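Local coordinates for CT296 (Chlamydia trachomatis, PDB 3QH6), which is of unknown function but structurally resembles Fe(II) 2-oxoglutarate-dependent enzymes, a likeness that points to a possible, unproven iron-linked role, at residues C32-E36 with L115-G119; L92-V98 with T144-F150; Q101-D107 with F128-Q134. All coordinates share one frame; numbering follows the deposited sequence. Where two conformers were deposited one is given.

Contact 1: C32-E36 with L115-G119; sequences CKQLE and LCLSG
L117 fits against the flank of helix 29-42, and the apolar part of the contact gathers round it. Its CD2 branch is 4.0 Å from C32 CB and 4.1 Å from L35 CD2, two side chains one helical turn apart, while its CB lies beside E36 CB. C32 SG sits 4.3 Å from L115 CG. Helix 66-75 closes this layer from beyond, touching both L35 and L115.

A second group of contacts runs along a lysine. The K33 chain starts out away from the loop, and the bend at chi2 (-64°) brings it back: K33 CD reaches 3.3 Å from L117 O, and CE lies near S118 CA. Within the two segments, K33 CD and C32 CB are what cover L117 O, a buried oxygen with no hydrogen-bonding partner in the model.

The polar group is compact. S118 OG donates to E36 OE1 across 2.9 Å, arriving on the syn side of the carboxylate but 35° out of its plane. The extended glutamate chain, with CG anti to the backbone N (chi1 -164°), carries the acid to the serine. T144 OG1 is also hydrogen-bonded to E36 OE1, and S118 OG is hydrogen-bonded to T144 N. A buried carboxylate gripped by two hydroxyls in this way ties the helix to the loop that follows strand 111-116, and the bonds would probably help offset the cost of burying its charge.

Contact 2: L92-V98 with T144-F150; sequences LVRDLWV and TAIILRF
W97 and T144 meet through their side-chain torsions: chi1 (178°) sends the indole away from the tryptophan N, its turn at chi2 points the N-H edge at the threonine, and T144 OG1 is tucked between its own N and carbonyl carbon. W97 NE1 donates to T144 OG1 over 2.9 Å, with the hydroxyl oxygen, which also serves E36, close to the ring plane. The two segments are neighbouring antiparallel strands, at 167°, in the five-stranded sheet of a cupin-clan protein, and 91-98 is the outermost strand on this side.

Paired backbone bonds join V98 with A145 and L96 with I147. The register then slips by one residue between L92 and R94, a beta bulge at V93, whose N still finds R149 O in a nearly straight bond (171° at the hydrogen).

L92, D95, W97, I146, L148 and F150 share one face. There L92 CD1 lies 3.8 Å from L148 CB and over the rim of one face of the F150 ring, and helix 66-75 packs beneath. D95, whose CB touches L148 CD2, turns its carboxylate to H62 and the backbone of V61.

The other face carries R94, L96, V98, A145, I147 and R149. R94 CB lies against R149 CG, but the guanidinium groups find acceptors outside this strand pair: R94 at D107, R149 at S112 and L105 O. Between the backbones, D95 CA comes within 3.1 Å of I147 O in a CA-H...O contact.

Contact 3: Q101-D107 with F128-Q134; sequences QEEILFD and FSGEYPQ
F128, the last residue of strand 125-128, meets I104 through its ring: CZ is 4.4 Å from I104 CG2, a loose apolar touch beside the closer packing that follows. At G130, which has a positive phi, the chain turns and two waters enter. One accepts from G130 N and donates to D107 O; another donates both to G130 O and to L105 O. The bridges join the backbones where they do not bond directly. G130 CA also lies 3.9 Å from F106 CE1.

E131 bends at chi2 and passes beside the same phenyl group, its CG 3.7 Å from F106 CD1 and its OE2 at a similar distance from F106 CB. This end of the contact is exposed, and a bound tetraethylene glycol, probably from the crystallisation liquor, lies about 4 Å from the F106 side chain.

Both segments connect strands of the antiparallel sheet, which is consistent with the double-stranded beta-helix of the cupin clan. Segment 101-107 opens with a 3-10 turn and runs on as irregular loop toward strand 111-116; segment 128-134 leaves the end of strand 125-128. They meet over the sheet face that carries I147 and R149, and I104 packs against both of these.

Y132 is buried and carries the main side-chain packing. Its ring, set anti to the backbone N (chi1 -171°), receives I104 CD1 over one face in a CH-pi contact, 3.8 Å from the centroid and 14° off the normal. A third water accepts from Y132 N and donates to I104 O, while Y132 OH bonds to F137 O. The amide of Q101 comes to the ring edge, its plane 87° from the ring. Beyond P133, the side chain of Q134 folds back at chi2 to bring its amide beside that of Q101.

The three contacts build outward from one antiparallel sheet. Contact 2 pairs strands 91-98 and 145-151; contact 1, its centre about 12 Å away, lies at the end of strand 111-116, the other neighbour of 145-151, and sets helix 29-42 against it. They meet directly, L115 N lying 2.9 Å from I146 O. Contact 3, centred about 11 Å from contact 2, joins two loops over the sheet; the two touch through R94 and D107. Contacts 1 and 3 stay about 19 Å apart, centre to centre. Along the chain, contact 3 is nested inside contact 2, and the segments of contact 1 alternate with those of both. Strand 145-151 and its lead-in therefore connect helix and loops within one domain.

Contact 1: C32-E36 with L115-G119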
loop_
_atom_site.group_PDB
_atom_site.type_symbol
_atom_site.label_atom_id
_atom_site.label_comp_id
_atom_site.label_asym_id
_atom_site.label_seq_id
_atom_site.Cartn_x
_atom_site.Cartn_y
_atom_site.Cartn_z
ATOM N N CYS A 32 -5.593 3.085 9.558
ATOM C CA CYS A 32 -4.143 2.823 9.560
ATOM C C CYS A 32 -3.535 2.747 10.962
ATOM O O CYS A 32 -2.788 1.825 11.253
ATOM C CB CYS A 32 -3.383 3.842 8.719
ATOM S SG CYS A 32 -3.839 3.754 7.007
ATOM N N LYS A 33 -3.840 3.712 11.826
ATOM C CA LYS A 33 -3.340 3.693 13.210
ATOM C C LYS A 33 -3.825 2.479 14.013
ATOM O O LYS A 33 -3.082 1.935 14.835
ATOM C CB LYS A 33 -3.781 4.958 13.958
ATOM C CG LYS A 33 -3.431 6.261 13.264
ATOM C CD LYS A 33 -1.928 6.474 13.154
ATOM C CE LYS A 33 -1.615 7.915 12.781
ATOM N NZ LYS A 33 -1.999 8.853 13.861
ATOM N N GLN A 34 -5.072 2.066 13.799
ATOM C CA GLN A 34 -5.598 0.891 14.478
ATOM C C GLN A 34 -4.795 -0.346 14.077
ATOM O O GLN A 34 -4.343 -1.092 14.930
ATOM C CB GLN A 34 -7.097 0.699 14.193
ATOM N N LEU A 35 -4.598 -0.547 12.776
ATOM C CA LEU A 35 -3.741 -1.632 12.276
ATOM C C LEU A 35 -2.330 -1.584 12.897
ATOM O O LEU A 35 -1.832 -2.581 13.402
ATOM C CB LEU A 35 -3.628 -1.546 10.738
ATOM C CG LEU A 35 -2.853 -2.669 10.039
ATOM C CD1 LEU A 35 -3.478 -4.018 10.356
ATOM C CD2 LEU A 35 -2.783 -2.488 8.541
ATOM N N GLU A 36 -1.690 -0.418 12.866
ATOM C CA GLU A 36 -0.372 -0.283 13.451
ATOM C C GLU A 36 -0.336 -0.670 14.948
ATOM O O GLU A 36 0.638 -1.281 15.419
ATOM C CB GLU A 36 0.182 1.130 13.264
ATOM C CG GLU A 36 1.699 1.116 13.532
ATOM C CD GLU A 36 2.306 2.483 13.753
ATOM O OE1 GLU A 36 3.383 2.733 13.150
ATOM O OE2 GLU A 36 1.716 3.286 14.533
ATOM N N LEU A 115 1.711 1.515 1.941
ATOM C CA LEU A 115 0.756 2.341 2.673
ATOM C C LEU A 115 1.378 2.789 3.978
ATOM O O LEU A 115 1.796 1.968 4.772
ATOM C CB LEU A 115 -0.496 1.519 2.921
ATOM C CG LEU A 115 -1.677 2.174 3.622
ATOM C CD1 LEU A 115 -2.257 3.363 2.845
ATOM C CD2 LEU A 115 -2.704 1.102 3.772
ATOM N N CYS A 116 1.474 4.089 4.196
ATOM C CA CYS A 116 2.080 4.579 5.436
ATOM C C CYS A 116 1.038 4.488 6.588
ATOM O O CYS A 116 -0.132 4.865 6.399
ATOM C CB CYS A 116 2.617 5.988 5.234
ATOM S SG CYS A 116 3.367 6.658 6.725
ATOM N N LEU A 117 1.449 3.950 7.746
ATOM C CA LEU A 117 0.513 3.605 8.831
ATOM C C LEU A 117 0.472 4.659 9.938
ATOM O O LEU A 117 -0.503 4.726 10.684
ATOM C CB LEU A 117 0.849 2.232 9.465
ATOM C CG LEU A 117 0.678 0.994 8.575
ATOM C CD1 LEU A 117 0.927 -0.276 9.375
ATOM C CD2 LEU A 117 -0.714 0.956 7.936
ATOM N N SER A 118 1.529 5.460 10.061
ATOM C CA SER A 118 1.621 6.394 11.173
ATOM C C SER A 118 2.423 7.652 10.843
ATOM O O SER A 118 3.091 7.740 9.801
ATOM C CB SER A 118 2.250 5.697 12.381
ATOM O OG SER A 118 3.620 5.417 12.144
ATOM N N GLY A 119 2.341 8.626 11.749
ATOM C CA GLY A 119 3.088 9.858 11.619
ATOM C C GLY A 119 2.366 10.837 10.719
ATOM O O GLY A 119 1.200 10.644 10.392
#

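Contact 2: L92-V98 with T144-F150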
loop_
_atom_site.group_PDB
_atom_site.type_symbol
_atom_site.label_atom_id
_atom_site.label_comp_id
_atom_site.label_asym_id
_atom_site.label_seq_id
_atom_site.Cartn_x
_atom_site.Cartn_y
_atom_site.Cartn_z
ATOM N N LEU A 92 -4.213 -9.679 -3.103
ATOM C CA LEU A 92 -3.086 -9.602 -2.184
ATOM C C LEU A 92 -2.463 -10.982 -2.020
ATOM O O LEU A 92 -3.171 -11.929 -1.689
ATOM C CB LEU A 92 -3.566 -9.071 -0.825
ATOM C CG LEU A 92 -2.477 -8.909 0.228
ATOM C CD1 LEU A 92 -1.583 -7.754 -0.110
ATOM C CD2 LEU A 92 -3.095 -8.696 1.634
ATOM N N VAL A 93 -1.148 -11.102 -2.238
ATOM C CA VAL A 93 -0.456 -12.394 -2.132
ATOM C C VAL A 93 0.633 -12.375 -1.048
ATOM O O VAL A 93 0.961 -13.414 -0.480
ATOM C CB VAL A 93 0.149 -12.847 -3.494
ATOM C CG1 VAL A 93 -0.980 -13.155 -4.486
ATOM C CG2 VAL A 93 1.159 -11.788 -4.076
ATOM N N ARG A 94 1.203 -11.208 -0.768
ATOM C CA ARG A 94 2.279 -11.118 0.224
ATOM C C ARG A 94 2.233 -9.752 0.854
ATOM O O ARG A 94 1.745 -8.807 0.231
ATOM C CB ARG A 94 3.655 -11.286 -0.458
ATOM C CG ARG A 94 3.919 -12.712 -0.955
ATOM C CD ARG A 94 5.314 -12.806 -1.637
ATOM N NE ARG A 94 5.353 -12.080 -2.900
ATOM C CZ ARG A 94 4.829 -12.537 -4.034
ATOM N NH1 ARG A 94 4.211 -13.708 -4.044
ATOM N NH2 ARG A 94 4.907 -11.829 -5.159
ATOM N N ASP A 95 2.749 -9.614 2.074
ATOM C CA ASP A 95 2.907 -8.274 2.629
ATOM C C ASP A 95 4.113 -8.202 3.580
ATOM O O ASP A 95 4.697 -9.217 3.930
ATOM C CB ASP A 95 1.604 -7.826 3.292
ATOM C CG ASP A 95 1.397 -8.439 4.634
ATOM O OD1 ASP A 95 2.345 -8.410 5.449
ATOM O OD2 ASP A 95 0.286 -8.949 4.865
ATOM N N LEU A 96 4.518 -7.003 3.964
ATOM C CA LEU A 96 5.624 -6.877 4.913
ATOM C C LEU A 96 5.413 -5.599 5.687
ATOM O O LEU A 96 5.217 -4.537 5.100
ATOM C CB LEU A 96 6.977 -6.820 4.179
ATOM C CG LEU A 96 8.253 -6.691 5.027
ATOM C CD1 LEU A 96 8.554 -7.941 5.835
ATOM C CD2 LEU A 96 9.467 -6.354 4.161
ATOM N N TRP A 97 5.466 -5.680 7.003
ATOM C CA TRP A 97 5.356 -4.481 7.818
ATOM C C TRP A 97 6.762 -3.946 8.034
ATOM O O TRP A 97 7.599 -4.641 8.580
ATOM C CB TRP A 97 4.733 -4.874 9.149
ATOM C CG TRP A 97 4.599 -3.731 10.100
ATOM C CD1 TRP A 97 4.261 -2.457 9.805
ATOM C CD2 TRP A 97 4.786 -3.792 11.519
ATOM N NE1 TRP A 97 4.222 -1.697 10.974
ATOM C CE2 TRP A 97 4.548 -2.504 12.031
ATOM C CE3 TRP A 97 5.142 -4.817 12.404
ATOM C CZ2 TRP A 97 4.657 -2.210 13.385
ATOM C CZ3 TRP A 97 5.254 -4.526 13.743
ATOM C CH2 TRP A 97 5.009 -3.225 14.224
ATOM N N VAL A 98 7.043 -2.726 7.590
ATOM C CA VAL A 98 8.435 -2.247 7.583
ATOM C C VAL A 98 8.583 -0.981 8.436
ATOM O O VAL A 98 7.669 -0.148 8.499
ATOM C CB VAL A 98 8.946 -1.956 6.154
ATOM C CG1 VAL A 98 8.999 -3.240 5.311
ATOM C CG2 VAL A 98 8.090 -0.925 5.481
ATOM N N THR A 144 5.898 3.758 10.663
ATOM C CA THR A 144 6.024 2.515 9.921
ATOM C C THR A 144 5.101 2.491 8.706
ATOM O O THR A 144 4.281 3.379 8.494
ATOM C CB THR A 144 5.708 1.268 10.800
ATOM O OG1 THR A 144 4.298 1.204 11.065
ATOM C CG2 THR A 144 6.487 1.298 12.113
ATOM N N ALA A 145 5.246 1.454 7.900
ATOM C CA ALA A 145 4.458 1.330 6.700
ATOM C C ALA A 145 4.259 -0.143 6.430
ATOM O O ALA A 145 4.924 -0.997 7.030
ATOM C CB ALA A 145 5.170 2.012 5.528
ATOM N N ILE A 146 3.331 -0.452 5.538
ATOM C CA ILE A 146 3.141 -1.842 5.140
ATOM C C ILE A 146 3.190 -1.911 3.618
ATOM O O ILE A 146 2.599 -1.079 2.930
ATOM C CB ILE A 146 1.830 -2.460 5.729
ATOM C CG1 ILE A 146 1.741 -3.964 5.413
ATOM C CG2 ILE A 146 0.534 -1.726 5.252
ATOM C CD1 ILE A 146 0.592 -4.623 6.161
ATOM N N ILE A 147 3.997 -2.834 3.091
ATOM C CA ILE A 147 4.060 -3.018 1.662
ATOM C C ILE A 147 3.157 -4.186 1.318
ATOM O O ILE A 147 3.197 -5.227 1.966
ATOM C CB ILE A 147 5.512 -3.258 1.152
ATOM C CG1 ILE A 147 5.494 -3.426 -0.364
ATOM C CG2 ILE A 147 6.175 -4.456 1.839
ATOM C CD1 ILE A 147 5.529 -2.078 -1.105
ATOM N N LEU A 148 2.322 -3.980 0.312
ATOM C CA LEU A 148 1.297 -4.941 -0.073
ATOM C C LEU A 148 1.622 -5.366 -1.482
ATOM O O LEU A 148 1.787 -4.513 -2.337
ATOM C CB LEU A 148 -0.071 -4.240 -0.078
ATOM C CG LEU A 148 -0.481 -3.654 1.285
ATOM C CD1 LEU A 148 -1.685 -2.729 1.115
ATOM C CD2 LEU A 148 -0.775 -4.782 2.259
ATOM N N ARG A 149 1.711 -6.667 -1.731
ATOM C CA ARG A 149 2.059 -7.149 -3.046
ATOM C C ARG A 149 0.834 -7.720 -3.725
ATOM O O ARG A 149 0.231 -8.658 -3.212
ATOM C CB ARG A 149 3.137 -8.249 -2.939
ATOM C CG ARG A 149 4.334 -7.909 -2.060
ATOM C CD ARG A 149 5.115 -6.704 -2.614
ATOM N NE ARG A 149 6.394 -6.589 -1.913
ATOM C CZ ARG A 149 7.386 -5.799 -2.276
ATOM N NH1 ARG A 149 7.257 -5.041 -3.353
ATOM N NH2 ARG A 149 8.524 -5.788 -1.569
ATOM N N PHE A 150 0.534 -7.269 -4.944
ATOM C CA PHE A 150 -0.690 -7.742 -5.612
ATOM C C PHE A 150 -0.353 -8.506 -6.873
ATOM O O PHE A 150 0.455 -8.045 -7.658
ATOM C CB PHE A 150 -1.619 -6.564 -5.977
ATOM C CG PHE A 150 -2.198 -5.864 -4.786
ATOM C CD1 PHE A 150 -3.388 -6.298 -4.213
ATOM C CD2 PHE A 150 -1.533 -4.803 -4.194
ATOM C CE1 PHE A 150 -3.919 -5.647 -3.064
ATOM C CE2 PHE A 150 -2.068 -4.169 -3.072
ATOM C CZ PHE A 150 -3.245 -4.596 -2.514
#

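Contact 3: Q101-D107 with F128-Q134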
loop_
_atom_site.group_PDB
_atom_site.type_symbol
_atom_site.label_atom_id
_atom_site.label_comp_id
_atom_site.label_asym_id
_atom_site.label_seq_id
_atom_site.Cartn_x
_atom_site.Cartn_y
_atom_site.Cartn_z
ATOM N N GLN A 101 12.561 2.185 4.741
ATOM C CA GLN A 101 12.263 1.912 3.335
ATOM C C GLN A 101 13.256 0.928 2.719
ATOM O O GLN A 101 12.948 0.287 1.716
ATOM C CB GLN A 101 12.169 3.191 2.495
ATOM C CG GLN A 101 13.471 3.843 2.116
ATOM C CD GLN A 101 13.281 4.826 0.971
ATOM O OE1 GLN A 101 12.562 5.816 1.103
ATOM N NE2 GLN A 101 13.895 4.532 -0.174
ATOM N N GLU A 102 14.431 0.799 3.335
ATOM C CA GLU A 102 15.467 -0.089 2.849
ATOM C C GLU A 102 15.033 -1.547 2.947
ATOM O O GLU A 102 15.651 -2.441 2.352
ATOM C CB GLU A 102 16.746 0.120 3.668
ATOM C CG GLU A 102 17.465 1.445 3.390
ATOM C CD GLU A 102 16.806 2.652 4.066
ATOM O OE1 GLU A 102 16.017 2.469 5.022
ATOM O OE2 GLU A 102 17.079 3.794 3.636
ATOM N N GLU A 103 13.963 -1.784 3.702
ATOM C CA GLU A 103 13.491 -3.143 3.969
ATOM C C GLU A 103 12.602 -3.627 2.825
ATOM O O GLU A 103 12.292 -4.819 2.694
ATOM C CB GLU A 103 12.760 -3.170 5.323
ATOM C CG GLU A 103 13.732 -3.070 6.512
ATOM C CD GLU A 103 13.045 -2.877 7.852
ATOM O OE1 GLU A 103 11.876 -2.433 7.880
ATOM O OE2 GLU A 103 13.687 -3.169 8.884
ATOM N N ILE A 104 12.225 -2.697 1.965
ATOM C CA ILE A 104 11.354 -2.994 0.837
ATOM C C ILE A 104 12.210 -3.468 -0.312
ATOM O O ILE A 104 12.813 -2.652 -1.021
ATOM C CB ILE A 104 10.614 -1.720 0.380
ATOM C CG1 ILE A 104 9.885 -1.080 1.560
ATOM C CG2 ILE A 104 9.662 -2.033 -0.779
ATOM C CD1 ILE A 104 9.225 0.244 1.206
ATOM N N LEU A 105 12.286 -4.775 -0.514
ATOM C CA LEU A 105 13.196 -5.291 -1.552
ATOM C C LEU A 105 12.427 -5.591 -2.834
ATOM O O LEU A 105 11.215 -5.480 -2.854
ATOM C CB LEU A 105 13.883 -6.561 -1.050
ATOM C CG LEU A 105 14.464 -6.373 0.341
ATOM C CD1 LEU A 105 14.957 -7.693 0.932
ATOM C CD2 LEU A 105 15.571 -5.365 0.232
ATOM N N PHE A 106 13.122 -5.983 -3.900
ATOM C CA PHE A 106 12.444 -6.305 -5.153
ATOM C C PHE A 106 11.424 -7.450 -5.009
ATOM O O PHE A 106 11.696 -8.476 -4.380
ATOM C CB PHE A 106 13.490 -6.671 -6.251
ATOM C CG PHE A 106 12.859 -7.046 -7.579
ATOM C CD1 PHE A 106 12.345 -6.070 -8.406
ATOM C CD2 PHE A 106 12.792 -8.364 -8.003
ATOM C CE1 PHE A 106 11.757 -6.399 -9.616
ATOM C CE2 PHE A 106 12.212 -8.687 -9.219
ATOM C CZ PHE A 106 11.692 -7.681 -10.028
ATOM N N ASP A 107 10.264 -7.279 -5.642
ATOM C CA ASP A 107 9.256 -8.328 -5.748
ATOM C C ASP A 107 8.695 -8.215 -7.153
ATOM O O ASP A 107 8.464 -7.113 -7.645
ATOM C CB ASP A 107 8.148 -8.099 -4.686
ATOM C CG ASP A 107 7.131 -9.230 -4.627
ATOM O OD1 ASP A 107 6.375 -9.398 -5.602
ATOM O OD2 ASP A 107 7.029 -9.907 -3.575
ATOM N N PHE A 128 3.246 1.130 -7.178
ATOM C CA PHE A 128 4.428 1.090 -8.025
ATOM C C PHE A 128 4.673 -0.330 -8.494
ATOM O O PHE A 128 4.139 -1.272 -7.924
ATOM C CB PHE A 128 5.676 1.582 -7.251
ATOM C CG PHE A 128 6.089 0.681 -6.074
ATOM C CD1 PHE A 128 7.116 -0.251 -6.216
ATOM C CD2 PHE A 128 5.462 0.797 -4.832
ATOM C CE1 PHE A 128 7.496 -1.060 -5.152
ATOM C CE2 PHE A 128 5.823 -0.013 -3.760
ATOM C CZ PHE A 128 6.845 -0.946 -3.918
ATOM N N SER A 129 5.516 -0.510 -9.509
ATOM C CA SER A 129 5.916 -1.866 -9.819
ATOM C C SER A 129 7.422 -1.960 -9.838
ATOM O O SER A 129 8.101 -0.972 -9.978
ATOM C CB SER A 129 5.270 -2.375 -11.118
ATOM O OG SER A 129 5.986 -1.999 -12.255
ATOM N N GLY A 130 7.939 -3.160 -9.672
ATOM C CA GLY A 130 9.391 -3.335 -9.600
ATOM C C GLY A 130 9.993 -2.844 -8.291
ATOM O O GLY A 130 9.364 -2.896 -7.249
ATOM N N GLU A 131 11.229 -2.371 -8.340
ATOM C CA GLU A 131 11.930 -1.887 -7.128
ATOM C C GLU A 131 11.259 -0.630 -6.554
ATOM O O GLU A 131 10.721 0.189 -7.298
ATOM C CB GLU A 131 13.396 -1.576 -7.475
ATOM C CG GLU A 131 14.103 -2.799 -8.126
ATOM C CD GLU A 131 15.432 -3.126 -7.485
ATOM O OE1 GLU A 131 16.007 -2.233 -6.824
ATOM O OE2 GLU A 131 15.904 -4.278 -7.651
ATOM N N TYR A 132 11.317 -0.476 -5.239
ATOM C CA TYR A 132 10.781 0.714 -4.593
ATOM C C TYR A 132 11.470 1.954 -5.165
ATOM O O TYR A 132 12.712 1.998 -5.241
ATOM C CB TYR A 132 10.989 0.635 -3.072
ATOM C CG TYR A 132 10.265 1.724 -2.322
ATOM C CD1 TYR A 132 8.879 1.686 -2.203
ATOM C CD2 TYR A 132 10.956 2.773 -1.718
ATOM C CE1 TYR A 132 8.205 2.662 -1.528
ATOM C CE2 TYR A 132 10.278 3.768 -1.039
ATOM C CZ TYR A 132 8.901 3.701 -0.953
ATOM O OH TYR A 132 8.186 4.655 -0.284
ATOM N N PRO A 133 10.677 2.964 -5.578
ATOM C CA PRO A 133 11.267 4.151 -6.221
ATOM C C PRO A 133 11.895 5.104 -5.238
ATOM O O PRO A 133 11.291 5.471 -4.221
ATOM C CB PRO A 133 10.063 4.810 -6.908
ATOM C CG PRO A 133 8.918 4.377 -6.158
ATOM C CD PRO A 133 9.208 2.977 -5.682
ATOM N N GLN A 134 13.107 5.532 -5.571
ATOM C CA GLN A 134 13.866 6.430 -4.721
ATOM C C GLN A 134 13.416 7.874 -4.927
ATOM O O GLN A 134 13.031 8.275 -6.033
ATOM C CB GLN A 134 15.366 6.268 -4.999
ATOM C CG GLN A 134 15.889 4.860 -4.702
ATOM C CD GLN A 134 15.657 4.434 -3.257
ATOM O OE1 GLN A 134 14.863 3.528 -2.973
ATOM N NE2 GLN A 134 16.352 5.086 -2.338
HETATM O O HOH W 1 12.619 -2.674 -3.963
HETATM O O HOH W 2 9.661 -3.836 -4.693
HETATM O O HOH W 3 6.755 -5.619 -9.065
#